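Fusolin (Unidentified entomopoxvirus, PDB 4YN2) forms the crystalline spindles of an insect poxvirus that enhance virulence, and probably acts on chitin through a domain of the lytic polysaccharide mono-oxygenase family. Local coordinates at residues I151-F156 with N167-Y172; Q205-V210 with C225-F230. All coordinates share one frame; numbering follows the deposited sequence.

Contact 1: I151-F156 with N167-Y172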
loop_
_atom_site.group_PDB
_atom_site.type_symbol
_atom_site.label_atom_id
_atom_site.label_comp_id
_atom_site.label_asym_id
_atom_site.label_seq_id
_atom_site.Cartn_x
_atom_site.Cartn_y
_atom_site.Cartn_z
ATOM N N ILE A 151 -1.402 -0.958 -10.859
ATOM C CA ILE A 151 -1.001 -2.006 -9.941
ATOM C C ILE A 151 0.428 -2.363 -10.276
ATOM O O ILE A 151 0.823 -2.350 -11.445
ATOM C CB ILE A 151 -1.935 -3.253 -9.944
ATOM C CG1 ILE A 151 -1.569 -4.202 -8.784
ATOM C CG2 ILE A 151 -1.915 -3.993 -11.300
ATOM C CD1 ILE A 151 -2.596 -5.280 -8.498
ATOM N N THR A 152 1.197 -2.714 -9.259
ATOM C CA THR A 152 2.549 -3.150 -9.484
ATOM C C THR A 152 2.551 -4.425 -10.327
ATOM O O THR A 152 1.631 -5.239 -10.243
ATOM C CB THR A 152 3.267 -3.377 -8.169
ATOM O OG1 THR A 152 2.379 -4.027 -7.259
ATOM C CG2 THR A 152 3.806 -2.084 -7.571
ATOM N N LYS A 153 3.601 -4.606 -11.105
ATOM C CA LYS A 153 3.772 -5.801 -11.936
ATOM C C LYS A 153 3.892 -7.055 -11.046
ATOM O O LYS A 153 4.236 -6.942 -9.864
ATOM C CB LYS A 153 4.982 -5.657 -12.878
ATOM C CG LYS A 153 4.675 -4.716 -14.030
ATOM C CD LYS A 153 5.824 -4.571 -15.000
ATOM C CE LYS A 153 5.584 -3.506 -16.059
ATOM N NZ LYS A 153 4.628 -3.954 -17.101
ATOM N N PRO A 154 3.527 -8.235 -11.593
ATOM C CA PRO A 154 3.469 -9.469 -10.786
ATOM C C PRO A 154 4.662 -9.862 -9.910
ATOM O O PRO A 154 4.430 -10.497 -8.876
ATOM C CB PRO A 154 3.274 -10.545 -11.845
ATOM C CG PRO A 154 2.521 -9.881 -12.901
ATOM C CD PRO A 154 3.050 -8.491 -12.967
ATOM N N SER A 155 5.892 -9.534 -10.294
ATOM C CA SER A 155 7.063 -9.919 -9.494
ATOM C C SER A 155 7.564 -8.780 -8.585
ATOM O O SER A 155 8.630 -8.903 -7.991
ATOM C CB SER A 155 8.192 -10.389 -10.411
ATOM O OG SER A 155 8.545 -9.375 -11.332
ATOM N N PHE A 156 6.775 -7.700 -8.424
ATOM C CA PHE A 156 7.152 -6.610 -7.534
ATOM C C PHE A 156 7.363 -7.150 -6.112
ATOM O O PHE A 156 6.578 -7.957 -5.621
ATOM C CB PHE A 156 6.069 -5.528 -7.559
ATOM C CG PHE A 156 6.193 -4.470 -6.497
ATOM C CD1 PHE A 156 7.014 -3.372 -6.684
ATOM C CD2 PHE A 156 5.510 -4.586 -5.300
ATOM C CE1 PHE A 156 7.137 -2.403 -5.694
ATOM C CE2 PHE A 156 5.618 -3.601 -4.325
ATOM C CZ PHE A 156 6.450 -2.534 -4.519
ATOM N N ASN A 167 7.451 -0.239 -13.199
ATOM C CA ASN A 167 6.942 -1.499 -12.656
ATOM C C ASN A 167 5.460 -1.376 -12.285
ATOM O O ASN A 167 4.951 -2.193 -11.513
ATOM C CB ASN A 167 7.796 -2.033 -11.495
ATOM C CG ASN A 167 7.881 -1.166 -10.269
ATOM O OD1 ASN A 167 7.138 -0.210 -10.089
ATOM N ND2 ASN A 167 8.807 -1.480 -9.402
ATOM N N LEU A 168 4.751 -0.425 -12.919
ATOM C CA LEU A 168 3.318 -0.222 -12.748
ATOM C C LEU A 168 2.582 -0.505 -14.046
ATOM O O LEU A 168 3.056 -0.121 -15.108
ATOM C CB LEU A 168 3.011 1.224 -12.316
ATOM C CG LEU A 168 3.251 1.592 -10.861
ATOM C CD1 LEU A 168 2.961 3.066 -10.661
ATOM C CD2 LEU A 168 2.430 0.714 -9.916
ATOM N N ASP A 169 1.396 -1.120 -13.939
ATOM C CA ASP A 169 0.494 -1.429 -15.052
ATOM C C ASP A 169 -0.822 -0.699 -14.852
ATOM O O ASP A 169 -1.405 -0.856 -13.782
ATOM C CB ASP A 169 0.191 -2.931 -15.089
ATOM C CG ASP A 169 1.331 -3.827 -15.497
ATOM O OD1 ASP A 169 2.149 -3.397 -16.332
ATOM O OD2 ASP A 169 1.363 -4.980 -15.041
ATOM N N LEU A 170 -1.327 0.033 -15.865
ATOM C CA LEU A 170 -2.617 0.714 -15.745
ATOM C C LEU A 170 -3.737 -0.315 -15.820
ATOM O O LEU A 170 -3.752 -1.106 -16.757
ATOM C CB LEU A 170 -2.779 1.766 -16.852
ATOM C CG LEU A 170 -4.104 2.562 -16.878
ATOM C CD1 LEU A 170 -4.171 3.572 -15.763
ATOM C CD2 LEU A 170 -4.242 3.282 -18.184
ATOM N N ILE A 171 -4.643 -0.345 -14.827
ATOM C CA ILE A 171 -5.782 -1.283 -14.833
ATOM C C ILE A 171 -7.131 -0.553 -14.854
ATOM O O ILE A 171 -8.151 -1.206 -15.044
ATOM C CB ILE A 171 -5.713 -2.280 -13.641
ATOM C CG1 ILE A 171 -5.746 -1.566 -12.264
ATOM C CG2 ILE A 171 -4.458 -3.156 -13.786
ATOM C CD1 ILE A 171 -6.004 -2.474 -11.081
ATOM N N TYR A 172 -7.162 0.774 -14.648
ATOM C CA TYR A 172 -8.428 1.490 -14.604
ATOM C C TYR A 172 -8.252 2.951 -14.948
ATOM O O TYR A 172 -7.280 3.571 -14.534
ATOM C CB TYR A 172 -9.027 1.372 -13.211
ATOM C CG TYR A 172 -10.441 1.877 -13.070
ATOM C CD1 TYR A 172 -11.525 1.071 -13.400
ATOM C CD2 TYR A 172 -10.702 3.125 -12.517
ATOM C CE1 TYR A 172 -12.834 1.503 -13.204
ATOM C CE2 TYR A 172 -12.005 3.591 -12.365
ATOM C CZ TYR A 172 -13.072 2.761 -12.671
ATOM O OH TYR A 172 -14.356 3.217 -12.458
#
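Lys-153 and Asp-169 both set their first side-chain bond anti to the carbonyl carbon (chi1 -75° and -70°), which turns ammonium and carboxylate toward each other across an antiparallel strand pair at the edge of the beta-sandwich core of this mono-oxygenase-like domain. The lysine chain runs extended past the backbone of Asn-167 and bends at its last torsion, bringing NZ to 2.7 Å from Asp-169 OD1 on the syn side of the carboxylate. The two side chains cross at about a right angle, and the long aliphatic part of lysine suits this partly exposed position, its CG also lying against Asp-169 OD2.

The backbone of the same Asp-169 pairs with Ile-151, a hydrogen-bonded pair with Asp-169 N to Ile-151 O at 2.8 Å. Lys-153 N then bonds Asn-167 O at 2.8 Å, just as the chain enters the type I turn of 153-156. The CG2 branch methyls of Ile-151 and Ile-171 touch at 3.7 Å; Ile-171 and Tyr-172 both face Val-149, a classic beta bulge. On the other face, Leu-168 CD2 packs against Thr-152 CG2, a methyl that itself sits over the centre of the Phe-156 ring. Asn-167 OD1 accepts from Val-164 N and ND2 bonds Arg-162 O, fixing the amide perpendicular to that ring at its edge, ND2 3.8 Å from Phe-156 CD1.

Contact 2: Q205-V210 with C225-F230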
loop_
_atom_site.group_PDB
_atom_site.type_symbol
_atom_site.label_atom_id
_atom_site.label_comp_id
_atom_site.label_asym_id
_atom_site.label_seq_id
_atom_site.Cartn_x
_atom_site.Cartn_y
_atom_site.Cartn_z
ATOM N N GLN A 205 2.369 -9.598 -1.856
ATOM C CA GLN A 205 1.926 -8.264 -1.552
ATOM C C GLN A 205 2.184 -7.334 -2.735
ATOM O O GLN A 205 3.242 -7.411 -3.358
ATOM C CB GLN A 205 2.638 -7.759 -0.289
ATOM C CG GLN A 205 1.937 -6.583 0.321
ATOM C CD GLN A 205 2.578 -6.143 1.607
ATOM O OE1 GLN A 205 2.903 -6.950 2.482
ATOM N NE2 GLN A 205 2.681 -4.851 1.795
ATOM N N ALA A 206 1.177 -6.530 -3.086
ATOM C CA ALA A 206 1.236 -5.601 -4.204
ATOM C C ALA A 206 0.914 -4.199 -3.741
ATOM O O ALA A 206 0.506 -3.986 -2.598
ATOM C CB ALA A 206 0.240 -6.033 -5.275
ATOM N N VAL A 207 1.060 -3.247 -4.650
ATOM C CA VAL A 207 0.718 -1.860 -4.399
ATOM C C VAL A 207 -0.194 -1.365 -5.495
ATOM O O VAL A 207 0.159 -1.476 -6.668
ATOM C CB VAL A 207 1.971 -0.942 -4.298
ATOM C CG1 VAL A 207 1.568 0.528 -4.141
ATOM C CG2 VAL A 207 2.871 -1.367 -3.153
ATOM N N LEU A 208 -1.329 -0.762 -5.123
ATOM C CA LEU A 208 -2.178 -0.042 -6.069
ATOM C C LEU A 208 -1.746 1.399 -6.022
ATOM O O LEU A 208 -1.482 1.915 -4.935
ATOM C CB LEU A 208 -3.664 -0.138 -5.744
ATOM C CG LEU A 208 -4.281 -1.506 -5.684
ATOM C CD1 LEU A 208 -5.683 -1.403 -5.117
ATOM C CD2 LEU A 208 -4.303 -2.155 -7.057
ATOM N N TYR A 209 -1.592 2.032 -7.171
ATOM C CA TYR A 209 -1.241 3.442 -7.253
ATOM C C TYR A 209 -2.452 4.129 -7.815
ATOM O O TYR A 209 -2.828 3.858 -8.957
ATOM C CB TYR A 209 -0.004 3.661 -8.113
ATOM C CG TYR A 209 0.593 5.049 -8.014
ATOM C CD1 TYR A 209 0.942 5.588 -6.782
ATOM C CD2 TYR A 209 0.977 5.743 -9.155
ATOM C CE1 TYR A 209 1.612 6.794 -6.684
ATOM C CE2 TYR A 209 1.650 6.958 -9.067
ATOM C CZ TYR A 209 1.957 7.486 -7.829
ATOM O OH TYR A 209 2.630 8.680 -7.758
ATOM N N VAL A 210 -3.128 4.921 -6.989
ATOM C CA VAL A 210 -4.360 5.609 -7.366
ATOM C C VAL A 210 -4.046 7.057 -7.623
ATOM O O VAL A 210 -3.455 7.721 -6.776
ATOM C CB VAL A 210 -5.457 5.459 -6.276
ATOM C CG1 VAL A 210 -6.748 6.143 -6.711
ATOM C CG2 VAL A 210 -5.714 3.989 -5.942
ATOM N N CYS A 225 -0.278 5.555 -2.716
ATOM C CA CYS A 225 0.065 4.147 -2.736
ATOM C C CYS A 225 -0.837 3.435 -1.763
ATOM O O CYS A 225 -1.111 3.958 -0.687
ATOM C CB CYS A 225 1.534 3.932 -2.408
ATOM S SG CYS A 225 2.616 4.440 -3.744
ATOM N N VAL A 226 -1.371 2.286 -2.180
ATOM C CA VAL A 226 -2.287 1.477 -1.393
ATOM C C VAL A 226 -1.703 0.082 -1.328
ATOM O O VAL A 226 -1.602 -0.590 -2.364
ATOM C CB VAL A 226 -3.704 1.489 -2.008
ATOM C CG1 VAL A 226 -4.669 0.613 -1.212
ATOM C CG2 VAL A 226 -4.253 2.906 -2.129
ATOM N N ASP A 227 -1.324 -0.362 -0.128
ATOM C CA ASP A 227 -0.737 -1.683 0.051
ATOM C C ASP A 227 -1.827 -2.749 0.151
ATOM O O ASP A 227 -2.750 -2.612 0.953
ATOM C CB ASP A 227 0.147 -1.693 1.298
ATOM C CG ASP A 227 1.326 -0.757 1.159
ATOM O OD1 ASP A 227 2.162 -0.987 0.261
ATOM O OD2 ASP A 227 1.373 0.255 1.890
ATOM N N ILE A 228 -1.743 -3.788 -0.698
ATOM C CA ILE A 228 -2.728 -4.869 -0.714
ATOM C C ILE A 228 -2.061 -6.238 -0.793
ATOM O O ILE A 228 -0.939 -6.379 -1.285
ATOM C CB ILE A 228 -3.754 -4.700 -1.869
ATOM C CG1 ILE A 228 -3.091 -4.793 -3.271
ATOM C CG2 ILE A 228 -4.530 -3.402 -1.708
ATOM C CD1 ILE A 228 -4.060 -5.039 -4.410
ATOM N N ASN A 229 -2.765 -7.244 -0.283
ATOM C CA ASN A 229 -2.356 -8.636 -0.381
ATOM C C ASN A 229 -3.615 -9.475 -0.540
ATOM O O ASN A 229 -4.719 -8.978 -0.321
ATOM C CB ASN A 229 -1.503 -9.094 0.810
ATOM C CG ASN A 229 -0.559 -10.234 0.492
ATOM O OD1 ASN A 229 -0.635 -10.876 -0.565
ATOM N ND2 ASN A 229 0.332 -10.541 1.417
ATOM N N PHE A 230 -3.449 -10.713 -0.974
ATOM C CA PHE A 230 -4.546 -11.622 -1.252
ATOM C C PHE A 230 -4.473 -12.853 -0.362
ATOM O O PHE A 230 -3.406 -13.450 -0.224
ATOM C CB PHE A 230 -4.484 -12.019 -2.719
ATOM C CG PHE A 230 -4.547 -10.824 -3.640
ATOM C CD1 PHE A 230 -5.766 -10.342 -4.092
ATOM C CD2 PHE A 230 -3.404 -10.095 -3.931
ATOM C CE1 PHE A 230 -5.826 -9.216 -4.913
ATOM C CE2 PHE A 230 -3.472 -8.952 -4.732
ATOM C CZ PHE A 230 -4.679 -8.532 -5.223
HETATM O O HOH W 1 2.276 -3.425 -0.699
#
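This is the antiparallel pairing of the two strands of a beta hairpin, 206-214 and 220-231, deep in the sheet close to the centre of the chain. Residues 206-210 run against 225-230, Ala-206 and Leu-208 making hydrogen-bonded pairs with Ile-228 and Val-226. Four backbone bonds result; the one from Ile-228 N to Ala-206 O, 3.0 Å, is nearly straight at 177°.

On the face of Ala-206, Leu-208, Val-226 and Ile-228 the contacts are between aliphatic groups. Ile-228 places CG1 between its backbone N and carbonyl carbon (chi1 64°), which sends CD1 among the branches of Leu-208, 3.8 Å from its CG, the two side chains crossing at about a right angle. The small Ala-206 keeps its methyl low against Ile-228 CG1, and Ile-199 of strand 191-200 packs on both Leu-208 and Ile-228.

The face of Val-207 and Asp-227 is mixed. Val-207 lies alongside Asp-227, its CG2 3.5 Å from Asp-227 OD1, while its other methyl, CG1, meets Cys-225 CB. Cys-225, disulfide-bonded to Cys-92, brings SG obliquely to the Tyr-209 ring, 3.7 Å from Tyr-209 CD1; the hydroxyl of that tyrosine is tied to Leu-91 O, beside the other half-cystine.

One water knits the polar end together: it donates to Ala-206 O and to Asp-227 OD1, the latter at 2.6 Å, and accepts from Gln-205 NE2, 2.9 Å away, an amide that also bonds Trp-115 O. Asp-227 is further paired with Arg-10. Arginine and water donors converging on this buried carboxylate would probably stabilise its ionised form, so that an acid can sit in a largely apolar strand pair.

From the N terminus, strand 145-152 leads first into contact 1, where residues 167-172 return on 151-156 and close a loop with no helix or strand in it. The chain then passes through strand 191-200 before contact 2 closes the hairpin of 206-214 and 220-231. The two closures thus follow in series, neither nested nor crossed. They join in space because strand 206-214 lies beside 145-152 in the same sheet: Thr-152 OG1 probably bonds Val-207 N at 3.0 Å, Phe-156 packs on Val-207, and Leu-168 on Tyr-209. Together they join strands 168-174, 145-152, 206-214 and 220-231 in that order across one sheet.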